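Local coordinates for protein esterase (Xanthomonas oryzae pv. oryzae, PDB 3H2J) that is an esterase of the alpha/beta-hydrolase clan that hydrolyses carboxylic ester bonds, and is probably related to secretory lipases, at residues Ala142-Ala147 with Gly179-Ala184; Ser202-Gly207 with Thr328-Ser333; Glu212-Asp217 with Thr338-Asn343. All coordinates share one frame; numbering follows the deposited sequence.

Contact 1. Residues Ala142-Ala147 with Gly179-Ala184; sequences ASEASA and GHTAMA
E144 carries this contact, reaching from helix 142-147 across T181 to the neighbourhood of H180 on helix 179-184. Its CG stands anti to the carbonyl carbon (chi1 -85°) and the chain runs extended beyond it, which lays the side chain crosswise against T181. The methylene root rests on the threonine, E144 CB lying 3.6 Å from T181 CB. Farther out, E144 OE2 comes within 3.3 Å of T181 CA, and E144 CD lies 3.9 Å from T181 CG2. The backbone amide of T181 is also near, with its N 3.4 Å from E144 OE2, but the angle is too poor for a hydrogen bond. The chi1 of T181 (131°) is far from any staggered position, so the placing of its two branches deserves caution. At H180 the carboxylate stands at the edge of an imidazole that is probably modelled turned over, and the plane of the acid is steeply inclined to that of the ring; which ring atom faces E144 is doubtful. The second patch is methyl packing, A145 CB lying 4.5 Å from A184 CB; the same methyl also rests against the backbone carbonyl, 3.9 Å from A184 O. Short residues suit the close approach, since the axes pass 8.2 Å apart and cross at -75°. All five touching residues are buried. T181 also touches residues of what is probably the nucleophile elbow (GxSxG, with S176), just before helix 177-192. The arrangement is therefore consistent with the alpha/beta-hydrolase fold: the helix following the elbow packs across helix 141-161, near what is probably the active site.

Contact 2. Residues Ser202-Gly207 with Thr328-Ser333; sequences SAPISG and TLLCGS
Three backbone hydrogen bonds join S202-G207 to T328-S333 as parallel neighbours, their strand axes 4.8 Å apart. L329 N donates to S202 O at 3.0 Å, C331 N to P204 O at 3.1 Å, and S206 N to C331 O at 2.9 Å. All three are close to straight, with N-H...O angles of 163° or more. The ladder has a gap at P204, whose ring nitrogen carries no hydrogen; beside it L329 O meets A203 CA at 3.3 Å in a CA-H...O contact. Side chains divide between two faces. S202, P204, T328 and L330 share one, where the apolar contact is made by P204, L330 and the T328 methyl: the T328 and P204 side chains cross at about a right angle, CG2 of T328 nearest P204 CD, and L330 CD1 lies 4.0 Å from P204 CD. A203, I205, L329 and C331 share the other, and there A203 and I205 meet helix 376-396, to which C331 is tied through its disulfide with C384. The polar ends find partners elsewhere in the chain: S202 OG bonds Q186 OE1, while T328 OG1 bonds T326 O and Q186 NE2. Beyond the S206 N bond, one water bridges S206 and S333, 2.7 Å from S206 OG and accepting from S333 N at 2.9 Å. S206 OG also bonds T380 OG1. The chemistry implies a core pairing whose alignment comes from main-chain bonds, with water and hydroxyls continuing the link where the ladder stops and a covalent tie fixing one face to the C-terminal helix.

Contact 3. Residues Glu212-Asp217 with Thr338-Asn343; sequences EQTFLD and TVPLKN
T214 OG1 has two partners: N343 ND2 donates to it at 3.0 Å, and it bonds the carbonyl O of A210, just ahead of the helix. The bond from N343 is bent, with an N-H...O angle of 132°, although the hydroxyl lies near the amide plane. A still shorter approach, 2.7 Å from T214 OG1 to N343 OD1, has too poor an angle to be a hydrogen bond; that OD1 is instead bonded to A210 N. In N343, CG sits beside the backbone N (chi1 -87°) and folds the amide back over its own turn, where ND2 meets P340 O at 2.9 Å in a second donation. P340 O receives N343 N as well, at 3.0 Å, and this pair of bonds closes the turn leading into helix 342-353. Nearer the surface, K342 stretches fully extended and meets D217 coming from the opposite direction. Its NZ forms a salt bridge with D217 OD2 at 3.0 Å, reaching the oxygen from above the carboxylate plane (41° out of it). The aliphatic run of K342 passes obliquely by the Q213 amide, with K342 CE 3.6 Å from Q213 NE2, and that nitrogen bonds T346 OG1. The contact is thus graded. Around N343, two donations from ND2 and one acceptance by OD1 together limit the amide's rotation at the buried end, whereas the lysine-aspartate pair at the outer rim rests on a single bond and is probably weakened by solvent.

In the fold
Contacts 1 and 2 are buried, contact 3 only partly so, and the chemistry follows: helix packing with a sunken carboxylate in contact 1, main-chain bonding between sheet strands in contact 2, side-chain polar bonds and a salt bridge in contact 3. Helix 177-192 and strand 198-205 follow one another in the chain, and M183 and G179 touch P204, so the helix 177-192 side of contact 1 lies against the face bearing P204 and L330. Contacts 2 and 3 alternate along the sequence, each strand leading on to a helix, and G207 O packs against N343 CB. Contacts 1 and 3 do not touch, their nearest atoms being about 7 Å apart.

Contact 1. Residues Ala142-Ala147 with Gly179-Ala184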
# COMPACT_ATOMS: atom_id res chain seq x y z
N ALA A 142 3.55 -11.62 0.14
CA ALA A 142 3.82 -12.36 -1.09
C ALA A 142 3.02 -11.92 -2.31
O ALA A 142 3.60 -11.72 -3.37
CB ALA A 142 3.60 -13.85 -0.84
N SER A 143 1.71 -11.79 -2.17
CA SER A 143 0.88 -11.39 -3.30
C SER A 143 0.84 -9.89 -3.50
O SER A 143 0.49 -9.41 -4.58
CB SER A 143 -0.54 -11.97 -3.17
OG SER A 143 -1.18 -11.56 -1.97
N GLU A 144 1.18 -9.13 -2.46
CA GLU A 144 1.22 -7.68 -2.61
C GLU A 144 2.40 -7.43 -3.53
O GLU A 144 2.34 -6.61 -4.45
CB GLU A 144 1.45 -7.00 -1.27
CG GLU A 144 0.18 -6.77 -0.46
CD GLU A 144 0.47 -6.12 0.87
OE1 GLU A 144 -0.49 -5.69 1.54
OE2 GLU A 144 1.66 -6.04 1.24
N ALA A 145 3.47 -8.17 -3.27
CA ALA A 145 4.69 -8.06 -4.05
C ALA A 145 4.51 -8.62 -5.45
O ALA A 145 4.88 -7.97 -6.43
CB ALA A 145 5.82 -8.81 -3.34
N SER A 146 3.93 -9.81 -5.56
CA SER A 146 3.73 -10.43 -6.87
C SER A 146 2.84 -9.58 -7.77
O SER A 146 3.12 -9.41 -8.96
CB SER A 146 3.16 -11.85 -6.72
OG SER A 146 1.86 -11.86 -6.15
N ALA A 147 1.76 -9.03 -7.21
CA ALA A 147 0.85 -8.20 -7.99
C ALA A 147 1.55 -6.92 -8.46
O ALA A 147 1.33 -6.46 -9.58
CB ALA A 147 -0.38 -7.85 -7.17
N GLY A 179 2.54 1.09 2.05
CA GLY A 179 3.91 1.13 2.55
C GLY A 179 4.37 -0.29 2.83
O GLY A 179 5.55 -0.63 2.69
N HIS A 180 3.42 -1.12 3.23
CA HIS A 180 3.68 -2.52 3.50
C HIS A 180 3.98 -3.22 2.16
O HIS A 180 4.94 -3.99 2.05
CB HIS A 180 2.46 -3.17 4.18
CG HIS A 180 2.62 -4.63 4.47
ND1 HIS A 180 3.24 -5.11 5.60
CD2 HIS A 180 2.24 -5.73 3.76
CE1 HIS A 180 3.23 -6.44 5.58
NE2 HIS A 180 2.63 -6.83 4.48
N THR A 181 3.17 -2.95 1.14
CA THR A 181 3.43 -3.60 -0.14
C THR A 181 4.71 -3.07 -0.80
O THR A 181 5.40 -3.83 -1.47
CB THR A 181 2.21 -3.49 -1.12
OG1 THR A 181 2.65 -3.03 -2.40
CG2 THR A 181 1.14 -2.60 -0.56
N ALA A 182 5.04 -1.80 -0.58
CA ALA A 182 6.26 -1.25 -1.16
C ALA A 182 7.47 -1.99 -0.59
O ALA A 182 8.35 -2.41 -1.34
CB ALA A 182 6.37 0.25 -0.86
N MET A 183 7.51 -2.15 0.73
CA MET A 183 8.62 -2.85 1.38
C MET A 183 8.62 -4.33 1.03
O MET A 183 9.68 -4.93 0.83
CB MET A 183 8.55 -2.68 2.90
CG MET A 183 9.80 -3.20 3.60
SD MET A 183 9.80 -2.92 5.39
CE MET A 183 10.34 -1.22 5.46
N ALA A 184 7.44 -4.94 0.97
CA ALA A 184 7.34 -6.35 0.63
C ALA A 184 7.91 -6.55 -0.78
O ALA A 184 8.65 -7.50 -1.03
CB ALA A 184 5.88 -6.80 0.67

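Contact 2. Residues Ser202-Gly207 with Thr328-Ser333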
# COMPACT_ATOMS: atom_id res chain seq x y z
N SER A 202 13.82 3.17 -2.43
CA SER A 202 12.56 2.66 -1.90
C SER A 202 12.14 3.64 -0.80
O SER A 202 12.94 4.01 0.05
CB SER A 202 12.75 1.27 -1.30
OG SER A 202 11.53 0.79 -0.77
N ALA A 203 10.88 4.05 -0.83
CA ALA A 203 10.41 4.99 0.18
C ALA A 203 9.03 4.64 0.71
O ALA A 203 8.04 5.29 0.36
CB ALA A 203 10.42 6.38 -0.38
N PRO A 204 8.94 3.61 1.56
CA PRO A 204 7.66 3.20 2.14
C PRO A 204 7.13 4.34 3.01
O PRO A 204 7.90 4.99 3.73
CB PRO A 204 8.02 1.97 2.96
CG PRO A 204 9.22 1.40 2.24
CD PRO A 204 10.01 2.65 1.91
N ILE A 205 5.82 4.56 2.97
CA ILE A 205 5.19 5.62 3.74
C ILE A 205 4.13 5.11 4.70
O ILE A 205 3.16 4.48 4.29
CB ILE A 205 4.51 6.65 2.80
CG1 ILE A 205 5.52 7.23 1.81
CG2 ILE A 205 3.85 7.76 3.63
CD1 ILE A 205 6.60 8.04 2.44
N SER A 206 4.32 5.40 5.99
CA SER A 206 3.38 5.03 7.04
C SER A 206 2.87 3.61 6.95
O SER A 206 1.66 3.37 7.06
CB SER A 206 2.20 6.00 7.02
OG SER A 206 2.64 7.35 7.07
N GLY A 207 3.79 2.67 6.76
CA GLY A 207 3.40 1.27 6.65
C GLY A 207 3.64 0.47 7.91
O GLY A 207 4.54 0.79 8.70
N THR A 328 17.05 3.27 1.37
CA THR A 328 15.65 3.31 1.77
C THR A 328 15.33 4.41 2.78
O THR A 328 16.05 4.59 3.76
CB THR A 328 15.24 1.95 2.38
OG1 THR A 328 15.61 0.90 1.49
CG2 THR A 328 13.74 1.89 2.63
N LEU A 329 14.24 5.13 2.53
CA LEU A 329 13.81 6.20 3.41
C LEU A 329 12.38 5.95 3.87
O LEU A 329 11.43 6.06 3.09
CB LEU A 329 13.88 7.56 2.69
CG LEU A 329 13.44 8.77 3.53
CD1 LEU A 329 14.36 8.95 4.74
CD2 LEU A 329 13.47 10.02 2.67
N LEU A 330 12.23 5.60 5.14
CA LEU A 330 10.92 5.35 5.72
C LEU A 330 10.36 6.69 6.19
O LEU A 330 11.00 7.40 6.96
CB LEU A 330 11.06 4.38 6.90
CG LEU A 330 11.19 2.88 6.61
CD1 LEU A 330 12.06 2.65 5.39
CD2 LEU A 330 11.74 2.17 7.84
N CYS A 331 9.17 7.04 5.71
CA CYS A 331 8.57 8.31 6.11
C CYS A 331 7.27 8.06 6.84
O CYS A 331 6.58 7.07 6.59
CB CYS A 331 8.32 9.19 4.88
SG CYS A 331 7.74 10.89 5.21
N GLY A 332 6.94 8.96 7.76
CA GLY A 332 5.71 8.84 8.52
C GLY A 332 5.60 10.01 9.47
O GLY A 332 6.39 10.95 9.39
N SER A 333 4.61 9.97 10.35
CA SER A 333 4.40 11.05 11.32
C SER A 333 4.34 10.51 12.74
O SER A 333 3.68 9.51 13.01
CB SER A 333 3.10 11.79 11.02
OG SER A 333 2.82 12.73 12.05
O HOH W 1 2.87 7.78 9.70

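Contact 3. Residues Glu212-Asp217 with Thr338-Asn343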
# COMPACT_ATOMS: atom_id res chain seq x y z
N GLU A 212 2.78 -7.61 13.22
CA GLU A 212 2.29 -8.27 14.42
C GLU A 212 2.36 -7.33 15.63
O GLU A 212 1.40 -7.23 16.41
CB GLU A 212 3.11 -9.54 14.69
CG GLU A 212 2.81 -10.23 16.01
CD GLU A 212 3.61 -11.50 16.20
OE1 GLU A 212 4.75 -11.56 15.69
OE2 GLU A 212 3.12 -12.43 16.86
N GLN A 213 3.47 -6.62 15.77
CA GLN A 213 3.65 -5.68 16.87
C GLN A 213 2.63 -4.55 16.83
O GLN A 213 2.17 -4.08 17.87
CB GLN A 213 5.07 -5.10 16.84
CG GLN A 213 5.24 -3.79 17.61
CD GLN A 213 6.66 -3.26 17.55
OE1 GLN A 213 7.56 -3.81 18.18
NE2 GLN A 213 6.87 -2.20 16.79
N THR A 214 2.28 -4.11 15.63
CA THR A 214 1.31 -3.03 15.46
C THR A 214 -0.06 -3.47 15.98
O THR A 214 -0.73 -2.71 16.68
CB THR A 214 1.19 -2.61 13.98
OG1 THR A 214 2.44 -2.06 13.53
CG2 THR A 214 0.11 -1.55 13.81
N PHE A 215 -0.46 -4.69 15.65
CA PHE A 215 -1.75 -5.20 16.10
C PHE A 215 -1.77 -5.38 17.61
O PHE A 215 -2.75 -5.09 18.28
CB PHE A 215 -2.07 -6.54 15.42
CG PHE A 215 -2.79 -6.39 14.12
CD1 PHE A 215 -2.17 -5.80 13.03
CD2 PHE A 215 -4.12 -6.81 13.99
CE1 PHE A 215 -2.85 -5.62 11.83
CE2 PHE A 215 -4.80 -6.64 12.80
CZ PHE A 215 -4.17 -6.04 11.71
N LEU A 216 -0.66 -5.88 18.14
CA LEU A 216 -0.56 -6.08 19.57
C LEU A 216 -0.66 -4.74 20.31
O LEU A 216 -1.49 -4.58 21.20
CB LEU A 216 0.75 -6.79 19.90
CG LEU A 216 0.80 -8.31 19.72
CD1 LEU A 216 0.04 -8.72 18.47
CD2 LEU A 216 2.25 -8.76 19.64
N ASP A 217 0.18 -3.79 19.92
CA ASP A 217 0.19 -2.47 20.56
C ASP A 217 -1.14 -1.73 20.55
O ASP A 217 -1.43 -0.97 21.47
CB ASP A 217 1.26 -1.57 19.93
CG ASP A 217 2.67 -2.04 20.22
OD1 ASP A 217 2.86 -2.75 21.23
OD2 ASP A 217 3.60 -1.69 19.46
N THR A 338 -2.79 5.58 13.77
CA THR A 338 -3.32 4.46 12.99
C THR A 338 -2.17 3.48 12.76
O THR A 338 -2.29 2.29 13.01
CB THR A 338 -3.87 4.93 11.63
OG1 THR A 338 -4.91 5.89 11.85
CG2 THR A 338 -4.44 3.76 10.83
N VAL A 339 -1.05 4.01 12.26
CA VAL A 339 0.15 3.22 12.03
C VAL A 339 1.30 3.95 12.71
O VAL A 339 1.97 4.78 12.09
CB VAL A 339 0.47 3.08 10.52
CG1 VAL A 339 1.75 2.27 10.34
CG2 VAL A 339 -0.69 2.39 9.80
N PRO A 340 1.54 3.67 13.99
CA PRO A 340 2.61 4.32 14.75
C PRO A 340 3.96 4.32 14.04
O PRO A 340 4.34 3.33 13.41
CB PRO A 340 2.63 3.53 16.05
CG PRO A 340 1.18 3.23 16.26
CD PRO A 340 0.75 2.78 14.87
N LEU A 341 4.68 5.44 14.14
CA LEU A 341 5.99 5.57 13.53
C LEU A 341 6.94 4.56 14.16
O LEU A 341 8.04 4.31 13.66
CB LEU A 341 6.53 6.99 13.73
CG LEU A 341 7.22 7.68 12.55
CD1 LEU A 341 7.93 8.95 13.04
CD2 LEU A 341 8.22 6.75 11.90
N LYS A 342 6.50 3.99 15.28
CA LYS A 342 7.28 2.98 15.98
C LYS A 342 7.65 1.88 14.98
O LYS A 342 8.70 1.24 15.08
CB LYS A 342 6.46 2.41 17.14
CG LYS A 342 7.13 1.29 17.92
CD LYS A 342 6.23 0.83 19.06
CE LYS A 342 6.86 -0.31 19.84
NZ LYS A 342 6.02 -0.72 21.00
N ASN A 343 6.77 1.66 14.00
CA ASN A 343 6.99 0.65 12.97
C ASN A 343 8.35 0.83 12.29
O ASN A 343 9.13 -0.12 12.17
CB ASN A 343 5.88 0.73 11.91
CG ASN A 343 4.68 -0.10 12.29
OD1 ASN A 343 4.71 -1.32 12.19
ND2 ASN A 343 3.61 0.57 12.72